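Local coordinates for protein clan CA, family C40, NlpC/P60 superfamily cysteine peptidase (Trichomonas vaginalis, PDB 6BIO) that probably cleaves peptide bonds in bacterial peptidoglycan, acting as a cysteine peptidase of the NlpC/P60 family, at residues Y46-D51 against E71-S76; K145-D150 against N191-F196; T87-E92 against R107-N112. All blocks are in the same frame, centred on the assembly; numbering follows the deposited sequence.

Interaction 1. Residues Y46-D51 against E71-S76; sequences YWLYFD and EDCWIS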
loop_
_atom_site.group_PDB
_atom_site.type_symbol
_atom_site.label_atom_id
_atom_site.label_comp_id
_atom_site.label_asym_id
_atom_site.label_seq_id
_atom_site.Cartn_x
_atom_site.Cartn_y
_atom_site.Cartn_z
ATOM N N TYR A 46 3.654 -11.199 -12.081
ATOM C CA TYR A 46 3.751 -9.768 -12.337
ATOM C C TYR A 46 5.160 -9.379 -11.871
ATOM O O TYR A 46 6.020 -10.244 -11.724
ATOM C CB TYR A 46 2.597 -8.982 -11.653
ATOM C CG TYR A 46 2.264 -9.381 -10.221
ATOM C CD1 TYR A 46 3.133 -9.108 -9.166
ATOM C CD2 TYR A 46 1.065 -10.054 -9.940
ATOM C CE1 TYR A 46 2.796 -9.470 -7.872
ATOM C CE2 TYR A 46 0.740 -10.438 -8.646
ATOM C CZ TYR A 46 1.618 -10.165 -7.621
ATOM O OH TYR A 46 1.399 -10.512 -6.303
ATOM N N TRP A 47 5.393 -8.092 -11.634
ATOM C CA TRP A 47 6.612 -7.570 -11.066
ATOM C C TRP A 47 6.263 -6.706 -9.868
ATOM O O TRP A 47 5.135 -6.253 -9.703
ATOM C CB TRP A 47 7.336 -6.668 -12.070
ATOM C CG TRP A 47 7.897 -7.358 -13.290
ATOM C CD1 TRP A 47 9.228 -7.620 -13.530
ATOM C CD2 TRP A 47 7.202 -7.825 -14.450
ATOM N NE1 TRP A 47 9.401 -8.204 -14.761
ATOM C CE2 TRP A 47 8.177 -8.345 -15.353
ATOM C CE3 TRP A 47 5.862 -7.845 -14.831
ATOM C CZ2 TRP A 47 7.832 -8.904 -16.601
ATOM C CZ3 TRP A 47 5.527 -8.394 -16.086
ATOM C CH2 TRP A 47 6.509 -8.916 -16.940
ATOM N N LEU A 48 7.262 -6.469 -9.026
ATOM C CA LEU A 48 7.188 -5.399 -8.039
ATOM C C LEU A 48 8.318 -4.411 -8.304
ATOM O O LEU A 48 9.233 -4.709 -9.069
ATOM C CB LEU A 48 7.227 -5.912 -6.594
ATOM C CG LEU A 48 6.026 -6.734 -6.175
ATOM C CD1 LEU A 48 6.250 -7.261 -4.766
ATOM C CD2 LEU A 48 4.725 -5.963 -6.290
ATOM N N TYR A 49 8.226 -3.213 -7.695
ATOM C CA TYR A 49 8.967 -2.044 -8.180
ATOM C C TYR A 49 9.760 -1.334 -7.085
ATOM O O TYR A 49 9.415 -1.373 -5.903
ATOM C CB TYR A 49 8.016 -1.073 -8.910
ATOM C CG TYR A 49 7.371 -1.748 -10.081
ATOM C CD1 TYR A 49 8.066 -1.942 -11.256
ATOM C CD2 TYR A 49 6.108 -2.322 -9.968
ATOM C CE1 TYR A 49 7.504 -2.591 -12.333
ATOM C CE2 TYR A 49 5.558 -3.007 -11.000
ATOM C CZ TYR A 49 6.248 -3.150 -12.193
ATOM O OH TYR A 49 5.682 -3.842 -13.255
ATOM N N PHE A 50 10.805 -0.646 -7.537
ATOM C CA PHE A 50 11.690 0.104 -6.666
ATOM C C PHE A 50 10.915 1.005 -5.718
ATOM O O PHE A 50 9.981 1.707 -6.120
ATOM C CB PHE A 50 12.599 0.951 -7.558
ATOM C CG PHE A 50 13.529 1.836 -6.796
ATOM C CD1 PHE A 50 14.580 1.317 -6.059
ATOM C CD2 PHE A 50 13.289 3.188 -6.773
ATOM C CE1 PHE A 50 15.373 2.177 -5.336
ATOM C CE2 PHE A 50 14.135 4.062 -6.067
ATOM C CZ PHE A 50 15.146 3.554 -5.339
ATOM N N ASP A 51 11.306 0.989 -4.440
ATOM C CA ASP A 51 10.792 1.863 -3.395
ATOM C C ASP A 51 9.379 1.526 -2.950
ATOM O O ASP A 51 8.815 2.275 -2.169
ATOM C CB ASP A 51 10.959 3.337 -3.747
ATOM C CG ASP A 51 10.985 4.250 -2.538
ATOM O OD1 ASP A 51 11.718 3.949 -1.579
ATOM O OD2 ASP A 51 10.325 5.299 -2.565
ATOM N N GLU A 71 -2.403 -9.337 -0.763
ATOM C CA GLU A 71 -1.653 -9.982 -1.820
ATOM C C GLU A 71 -0.302 -10.450 -1.302
ATOM O O GLU A 71 0.402 -9.697 -0.634
ATOM C CB GLU A 71 -1.449 -8.993 -2.976
ATOM C CG GLU A 71 -0.813 -9.562 -4.233
ATOM C CD GLU A 71 -1.716 -10.463 -5.060
ATOM O OE1 GLU A 71 -2.955 -10.438 -4.837
ATOM O OE2 GLU A 71 -1.170 -11.205 -5.920
ATOM N N ASP A 72 0.080 -11.667 -1.636
ATOM C CA ASP A 72 1.418 -12.173 -1.345
ATOM C C ASP A 72 2.056 -12.771 -2.594
ATOM O O ASP A 72 1.377 -13.282 -3.497
ATOM C CB ASP A 72 1.431 -13.171 -0.159
ATOM C CG ASP A 72 0.809 -14.487 -0.522
ATOM O OD1 ASP A 72 -0.435 -14.537 -0.677
ATOM O OD2 ASP A 72 1.547 -15.466 -0.693
ATOM N N CYS A 73 3.382 -12.732 -2.619
ATOM C CA CYS A 73 4.144 -13.253 -3.741
ATOM C C CYS A 73 5.584 -13.448 -3.281
ATOM O O CYS A 73 5.952 -13.152 -2.136
ATOM C CB CYS A 73 4.058 -12.315 -4.951
ATOM S SG CYS A 73 4.774 -10.710 -4.701
ATOM N N TRP A 74 6.406 -13.940 -4.193
ATOM C CA TRP A 74 7.795 -14.268 -3.911
ATOM C C TRP A 74 8.674 -13.527 -4.903
ATOM O O TRP A 74 8.415 -13.565 -6.112
ATOM C CB TRP A 74 8.019 -15.761 -4.068
ATOM C CG TRP A 74 7.277 -16.615 -3.103
ATOM C CD1 TRP A 74 5.968 -17.015 -3.183
ATOM C CD2 TRP A 74 7.790 -17.190 -1.888
ATOM N NE1 TRP A 74 5.642 -17.800 -2.102
ATOM C CE2 TRP A 74 6.756 -17.953 -1.318
ATOM C CE3 TRP A 74 9.031 -17.157 -1.252
ATOM C CZ2 TRP A 74 6.923 -18.670 -0.144
ATOM C CZ3 TRP A 74 9.205 -17.870 -0.064
ATOM C CH2 TRP A 74 8.156 -18.606 0.485
ATOM N N ILE A 75 9.708 -12.863 -4.396
ATOM C CA ILE A 75 10.663 -12.098 -5.182
ATOM C C ILE A 75 12.082 -12.440 -4.745
ATOM O O ILE A 75 12.328 -12.803 -3.599
ATOM C CB ILE A 75 10.453 -10.544 -5.067
ATOM C CG1 ILE A 75 10.554 -10.055 -3.611
ATOM C CG2 ILE A 75 9.133 -10.181 -5.718
ATOM C CD1 ILE A 75 10.429 -8.561 -3.504
ATOM N N SER A 76 13.045 -12.285 -5.641
ATOM C CA SER A 76 14.421 -12.620 -5.280
ATOM C C SER A 76 14.832 -11.871 -4.025
ATOM O O SER A 76 14.601 -10.667 -3.925
ATOM C CB SER A 76 15.333 -12.210 -6.420
ATOM O OG SER A 76 16.680 -12.402 -6.040
#

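Interaction 2. Residues K145-D150 against N191-F196; sequences KWKQID and NRLDIF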
loop_
_atom_site.group_PDB
_atom_site.type_symbol
_atom_site.label_atom_id
_atom_site.label_comp_id
_atom_site.label_asym_id
_atom_site.label_seq_id
_atom_site.Cartn_x
_atom_site.Cartn_y
_atom_site.Cartn_z
ATOM N N LYS A 145 3.576 7.256 12.679
ATOM C CA LYS A 145 2.365 6.852 11.964
ATOM C C LYS A 145 2.759 6.366 10.568
ATOM O O LYS A 145 3.444 7.083 9.830
ATOM C CB LYS A 145 1.396 8.027 11.852
ATOM C CG LYS A 145 0.968 8.622 13.141
ATOM C CD LYS A 145 -0.095 7.795 13.780
ATOM C CE LYS A 145 -0.517 8.421 15.110
ATOM N NZ LYS A 145 0.501 8.148 16.143
ATOM N N TRP A 146 2.365 5.143 10.223
ATOM C CA TRP A 146 2.750 4.594 8.925
ATOM C C TRP A 146 1.907 5.149 7.793
ATOM O O TRP A 146 2.331 5.108 6.640
ATOM C CB TRP A 146 2.713 3.063 8.974
ATOM C CG TRP A 146 1.360 2.465 9.063
ATOM C CD1 TRP A 146 0.600 2.195 10.190
ATOM C CD2 TRP A 146 0.562 2.091 7.946
ATOM N NE1 TRP A 146 -0.611 1.682 9.812
ATOM C CE2 TRP A 146 -0.649 1.591 8.443
ATOM C CE3 TRP A 146 0.778 2.074 6.557
ATOM C CZ2 TRP A 146 -1.642 1.102 7.593
ATOM C CZ3 TRP A 146 -0.206 1.590 5.744
ATOM C CH2 TRP A 146 -1.385 1.121 6.253
ATOM N N LYS A 147 0.736 5.688 8.102
ATOM C CA LYS A 147 -0.087 6.395 7.136
ATOM C C LYS A 147 -0.680 7.622 7.820
ATOM O O LYS A 147 -0.629 7.765 9.050
ATOM C CB LYS A 147 -1.183 5.503 6.523
ATOM C CG LYS A 147 -2.256 5.054 7.495
ATOM C CD LYS A 147 -3.343 4.275 6.776
ATOM C CE LYS A 147 -4.376 3.720 7.735
ATOM N NZ LYS A 147 -5.312 2.818 7.048
ATOM N N GLN A 148 -1.209 8.541 7.023
ATOM C CA GLN A 148 -1.865 9.741 7.547
ATOM C C GLN A 148 -2.930 9.393 8.571
ATOM O O GLN A 148 -3.730 8.468 8.371
ATOM C CB GLN A 148 -2.601 10.459 6.417
ATOM C CG GLN A 148 -1.905 11.600 5.797
ATOM C CD GLN A 148 -2.853 12.392 4.883
ATOM O OE1 GLN A 148 -3.640 11.825 4.067
ATOM N NE2 GLN A 148 -2.820 13.711 5.038
ATOM N N ILE A 149 -2.993 10.177 9.639
ATOM C CA ILE A 149 -4.151 10.110 10.521
ATOM C C ILE A 149 -5.311 10.903 9.926
ATOM O O ILE A 149 -6.466 10.481 10.041
ATOM C CB ILE A 149 -3.778 10.570 11.938
ATOM C CG1 ILE A 149 -2.886 9.516 12.605
ATOM C CG2 ILE A 149 -5.014 10.810 12.788
ATOM C CD1 ILE A 149 -3.546 8.107 12.758
ATOM N N ASP A 150 -5.023 12.014 9.245
ATOM C CA ASP A 150 -6.052 12.846 8.624
ATOM C C ASP A 150 -6.845 12.045 7.587
ATOM O O ASP A 150 -6.316 11.156 6.912
ATOM C CB ASP A 150 -5.388 14.008 7.882
ATOM C CG ASP A 150 -4.870 15.107 8.809
ATOM O OD1 ASP A 150 -5.266 15.167 9.999
ATOM O OD2 ASP A 150 -4.048 15.927 8.310
ATOM N N ASN A 191 0.131 1.258 -2.603
ATOM C CA ASN A 191 1.235 0.606 -1.901
ATOM C C ASN A 191 1.506 1.325 -0.587
ATOM O O ASN A 191 1.759 0.688 0.438
ATOM C CB ASN A 191 2.498 0.607 -2.755
ATOM C CG ASN A 191 3.656 -0.016 -1.997
ATOM O OD1 ASN A 191 4.502 0.671 -1.418
ATOM N ND2 ASN A 191 3.670 -1.329 -1.944
ATOM N N ARG A 192 1.448 2.658 -0.591
ATOM C CA ARG A 192 1.700 3.435 0.617
ATOM C C ARG A 192 0.605 3.318 1.665
ATOM O O ARG A 192 0.809 3.740 2.817
ATOM C CB ARG A 192 1.912 4.873 0.205
ATOM C CG ARG A 192 3.236 5.142 -0.531
ATOM C CD ARG A 192 4.428 4.784 0.290
ATOM N NE ARG A 192 5.700 5.200 -0.270
ATOM C CZ ARG A 192 6.560 4.415 -0.892
ATOM N NH1 ARG A 192 6.275 3.171 -1.162
ATOM N NH2 ARG A 192 7.734 4.898 -1.252
ATOM N N LEU A 193 -0.528 2.710 1.324
ATOM C CA LEU A 193 -1.606 2.370 2.248
ATOM C C LEU A 193 -1.679 0.874 2.502
ATOM O O LEU A 193 -2.647 0.383 3.106
ATOM C CB LEU A 193 -2.937 2.871 1.672
ATOM C CG LEU A 193 -2.962 4.399 1.475
ATOM C CD1 LEU A 193 -4.212 4.826 0.736
ATOM C CD2 LEU A 193 -2.866 5.176 2.804
ATOM N N ASP A 194 -0.663 0.130 2.073
ATOM C CA ASP A 194 -0.613 -1.313 2.291
ATOM C C ASP A 194 -1.820 -2.003 1.667
ATOM O O ASP A 194 -2.351 -2.965 2.219
ATOM C CB ASP A 194 -0.456 -1.658 3.773
ATOM C CG ASP A 194 -0.017 -3.101 4.043
ATOM O OD1 ASP A 194 0.599 -3.745 3.175
ATOM O OD2 ASP A 194 -0.294 -3.519 5.197
ATOM N N ILE A 195 -2.187 -1.546 0.464
ATOM C CA ILE A 195 -3.303 -2.113 -0.280
ATOM C C ILE A 195 -2.747 -2.465 -1.658
ATOM O O ILE A 195 -2.146 -1.615 -2.321
ATOM C CB ILE A 195 -4.467 -1.107 -0.391
ATOM C CG1 ILE A 195 -5.065 -0.896 0.985
ATOM C CG2 ILE A 195 -5.493 -1.605 -1.418
ATOM C CD1 ILE A 195 -5.982 0.337 1.010
ATOM N N PHE A 196 -2.959 -3.703 -2.102
ATOM C CA PHE A 196 -2.473 -4.112 -3.414
ATOM C C PHE A 196 -3.475 -3.836 -4.509
ATOM O O PHE A 196 -4.650 -4.208 -4.415
ATOM C CB PHE A 196 -2.200 -5.607 -3.418
ATOM C CG PHE A 196 -1.581 -6.078 -4.700
ATOM C CD1 PHE A 196 -0.237 -5.896 -4.950
ATOM C CD2 PHE A 196 -2.350 -6.705 -5.677
ATOM C CE1 PHE A 196 0.338 -6.315 -6.128
ATOM C CE2 PHE A 196 -1.767 -7.108 -6.873
ATOM C CZ PHE A 196 -0.413 -6.913 -7.090
HETATM O O HOH W 1 3.448 3.958 3.729
HETATM O O HOH W 2 1.218 6.300 4.017
HETATM O O HOH W 3 -4.708 0.932 4.871
#

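Interaction 3. Residues T87-E92 against R107-N112; sequences TQSVTE and RYVPAN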
loop_
_atom_site.group_PDB
_atom_site.type_symbol
_atom_site.label_atom_id
_atom_site.label_comp_id
_atom_site.label_asym_id
_atom_site.label_seq_id
_atom_site.Cartn_x
_atom_site.Cartn_y
_atom_site.Cartn_z
ATOM N N THR A 87 11.274 4.899 16.957
ATOM C CA THR A 87 10.265 5.864 17.363
ATOM C C THR A 87 10.241 5.880 18.900
ATOM O O THR A 87 11.113 5.290 19.554
ATOM C CB THR A 87 8.918 5.556 16.685
ATOM O OG1 THR A 87 7.993 6.617 16.979
ATOM C CG2 THR A 87 8.352 4.240 17.118
ATOM N N GLN A 88 9.228 6.527 19.464
ATOM C CA GLN A 88 9.005 6.553 20.903
ATOM C C GLN A 88 7.531 6.374 21.216
ATOM O O GLN A 88 6.662 6.719 20.406
ATOM C CB GLN A 88 9.551 7.815 21.547
ATOM C CG GLN A 88 8.775 9.033 21.195
ATOM C CD GLN A 88 9.299 10.205 22.012
ATOM O OE1 GLN A 88 8.591 10.782 22.859
ATOM N NE2 GLN A 88 10.580 10.527 21.808
ATOM N N SER A 89 7.237 5.815 22.385
ATOM C CA SER A 89 5.855 5.733 22.805
ATOM C C SER A 89 5.451 7.070 23.407
ATOM O O SER A 89 6.273 7.824 23.946
ATOM C CB SER A 89 5.643 4.613 23.824
ATOM O OG SER A 89 6.283 4.898 25.059
ATOM N N VAL A 90 4.167 7.360 23.323
ATOM C CA VAL A 90 3.620 8.605 23.870
ATOM C C VAL A 90 2.736 8.365 25.082
ATOM O O VAL A 90 2.361 9.340 25.756
ATOM C CB VAL A 90 2.855 9.412 22.796
ATOM C CG1 VAL A 90 3.773 9.682 21.600
ATOM C CG2 VAL A 90 1.594 8.671 22.369
ATOM N N THR A 91 2.317 7.126 25.323
ATOM C CA THR A 91 1.444 6.759 26.429
ATOM C C THR A 91 1.890 5.393 26.916
ATOM O O THR A 91 2.380 4.593 26.137
ATOM C CB THR A 91 -0.022 6.653 25.954
ATOM O OG1 THR A 91 -0.388 7.824 25.223
ATOM C CG2 THR A 91 -0.986 6.536 27.135
ATOM N N GLU A 92 1.729 5.130 28.205
ATOM C CA GLU A 92 2.056 3.803 28.722
ATOM C C GLU A 92 1.198 2.747 28.016
ATOM O O GLU A 92 0.048 2.992 27.636
ATOM C CB GLU A 92 1.851 3.737 30.238
ATOM C CG GLU A 92 0.393 3.894 30.681
ATOM C CD GLU A 92 0.192 3.667 32.196
ATOM O OE1 GLU A 92 1.122 3.153 32.892
ATOM O OE2 GLU A 92 -0.911 4.010 32.683
ATOM N N ARG A 107 5.936 -7.297 28.055
ATOM C CA ARG A 107 6.620 -6.256 28.808
ATOM C C ARG A 107 5.770 -4.990 28.868
ATOM O O ARG A 107 5.228 -4.555 27.847
ATOM C CB ARG A 107 7.952 -5.962 28.100
ATOM C CG ARG A 107 8.837 -4.885 28.661
ATOM C CD ARG A 107 9.314 -5.248 30.044
ATOM N NE ARG A 107 10.567 -4.578 30.471
ATOM C CZ ARG A 107 10.645 -3.374 31.051
ATOM N NH1 ARG A 107 9.550 -2.607 31.212
ATOM N NH2 ARG A 107 11.842 -2.923 31.426
ATOM N N TYR A 108 5.695 -4.393 30.055
ATOM C CA TYR A 108 5.134 -3.067 30.220
ATOM C C TYR A 108 6.103 -2.036 29.642
ATOM O O TYR A 108 7.321 -2.140 29.802
ATOM C CB TYR A 108 4.946 -2.797 31.715
ATOM C CG TYR A 108 4.584 -1.386 32.014
ATOM C CD1 TYR A 108 3.287 -0.907 31.738
ATOM C CD2 TYR A 108 5.536 -0.507 32.535
ATOM C CE1 TYR A 108 2.962 0.405 32.011
ATOM C CE2 TYR A 108 5.207 0.804 32.827
ATOM C CZ TYR A 108 3.935 1.251 32.570
ATOM O OH TYR A 108 3.682 2.573 32.840
ATOM N N VAL A 109 5.555 -1.056 28.938
ATOM C CA VAL A 109 6.353 0.004 28.339
ATOM C C VAL A 109 5.897 1.353 28.856
ATOM O O VAL A 109 4.751 1.761 28.580
ATOM C CB VAL A 109 6.236 -0.018 26.801
ATOM C CG1 VAL A 109 7.145 1.015 26.228
ATOM C CG2 VAL A 109 6.582 -1.363 26.252
ATOM N N PRO A 110 6.722 2.058 29.636
ATOM C CA PRO A 110 6.317 3.379 30.106
ATOM C C PRO A 110 6.240 4.359 28.955
ATOM O O PRO A 110 6.825 4.183 27.876
ATOM C CB PRO A 110 7.410 3.791 31.099
ATOM C CG PRO A 110 8.506 2.884 30.905
ATOM C CD PRO A 110 8.045 1.667 30.158
ATOM N N ALA A 111 5.446 5.391 29.189
ATOM C CA ALA A 111 5.368 6.461 28.227
ATOM C C ALA A 111 6.764 7.025 27.975
ATOM O O ALA A 111 7.625 7.030 28.852
ATOM C CB ALA A 111 4.434 7.562 28.730
ATOM N N ASN A 112 6.972 7.539 26.765
ATOM C CA ASN A 112 8.217 8.193 26.360
ATOM C C ASN A 112 9.394 7.244 26.210
ATOM O O ASN A 112 10.545 7.649 26.404
ATOM C CB ASN A 112 8.631 9.249 27.386
ATOM C CG ASN A 112 8.619 10.618 26.855
ATOM O OD1 ASN A 112 8.788 10.884 25.659
ATOM N ND2 ASN A 112 8.378 11.533 27.751
#

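Interaction 1. Residues Y46-D51 against E71-S76
Y46 sets its CG between its own backbone N and carbonyl carbon (chi1 44°), whereas E71 places CG anti to its backbone N and then bends at chi2, which turns CD out of an extended course. The two side chains reach toward each other and meet tip to tip. The Y46 hydroxyl donates a 2.7 Å hydrogen bond from OH to E71 OE2, entering on the anti lone pair, with OE2 at the ring edge and the ring and carboxylate planes 54° apart. The same OE2 also forms a salt bridge with K35, which leaves one carboxylate oxygen shared between a phenol and an ammonium group.

Beside this polar end the contact turns apolar. C73 SG lies obliquely to the tyrosine ring, 3.9 Å from Y46 CE1, and L48 CD1 reaches the same sulfur at 3.8 Å. L48 CD1 also approaches I75 CG2 at 4.2 Å. The layer continues onto V66 and L23, which pack on L48.

The two strands are not hydrogen-bonded neighbours: strand 30-34 separates them in the sheet, and their axes are turned 70° from each other. Such strong coiling, with L48, C73 and I75 facing a common interior, is consistent with a small SH3-like beta barrel.

Interaction 2. Residues K145-D150 against N191-F196
W146 and K147 meet the turn R192-D194 mainly through van der Waals packing. The indole comes in by its six-membered ring: W146 CH2 lies 3.5 Å from the carbonyl oxygen L193 O, which sits close to the ring plane. W146 CZ3 is 3.8 Å from D194 CB in an oblique approach. K147 crosses L193 at about a right angle, its CB 4.1 Å from L193 CD2. Within its own segment K147 also lays CG over the centre of the W146 ring, 3.9 Å above the plane, so the lysine stem packs against both the indole and the leucine.

Polar links between the segments run through water. One water lies 3.1 Å from W146 O and 2.9 Å from R192 O, and a second water bridges the same two carbonyls, with a weak approach to W146 O. A third accepts from K147 NZ and donates to L193 O at 2.8 Å.

The charged side chains of the turn are engaged elsewhere. R192 pairs with D51, while the D194 carboxylate is bound by H55, N121 and the backbone N of G69. D194, with positive phi, is the C-prime residue of the Schellman motif that ends helix 182-191.

No direct hydrogen bond joins the two segments. Water carries the polar link from the backbone carbonyls of R192 and L193 to segment 145-150, and the lysine charge is balanced by a salt bridge with D154, giving a hydrated junction between the linker and the peptidase part.

Interaction 3. Residues T87-E92 against R107-N112
Residues S89-E92 and Y108-N112 form a surface contact between two loop segments, one following strand 80-88 and the other following strand 105-109, the latter within the bacterial SH3 family region. Two polar links mark its ends. At one, N112 N donates a weak hydrogen bond to S89 O, 2.9 Å long but bent to 130° at the hydrogen. The backbone pairing goes on just beyond it, where S89 bonds with S113.

At the other end Y108 OH donates to E92 OE1 over 2.6 Å, using the anti lone pair of the carboxylate oxygen. E92 CG is placed between the backbone N and the carbonyl carbon (chi1 66°), and from there the extended chain carries the carboxylate to the Y108 hydroxyl. OE1 lies at the tyrosine edge, in the ring plane, with the carboxylate turned 80° from the ring.

Between these links the packing is by van der Waals and CA-H...O contacts. A111 CB rests 3.7 Å from E92 N, and V109 O receives a CA-H...O contact from E92 CA at 3.4 Å. S89 OG accepts a hydrogen bond from S113 N and lies 3.0 Å from P110 O. It also meets V109 CG1 at 4.1 Å, and V109 continues onto I95 and Y130.

Polar and backbone contacts thus dominate, and the short phenol-carboxylate bond would be expected to stabilise the negative charge of E92.

Overall arrangement
Along the chain the contacts close in the order interaction 1, interaction 3, interaction 2, each complete before the next opens. Interactions 1 and 3 reach the same large antiparallel sheet but lie far apart on it, with centres about 34 Å from each other; strand 71-76 leads directly to strand 80-88. Interaction 2 lies about 18 Å from interaction 1 and about 23 Å from interaction 3, centre to centre. It touches the former: D51 forms a salt bridge with R192, and F196 packs on Y46 and E71. Segment 191-196, in the NlpC/P60 region, is thereby attached both to the N-terminal beta structure and to the linker following strand 133-138, tying the peptidase part to the remainder of the chain.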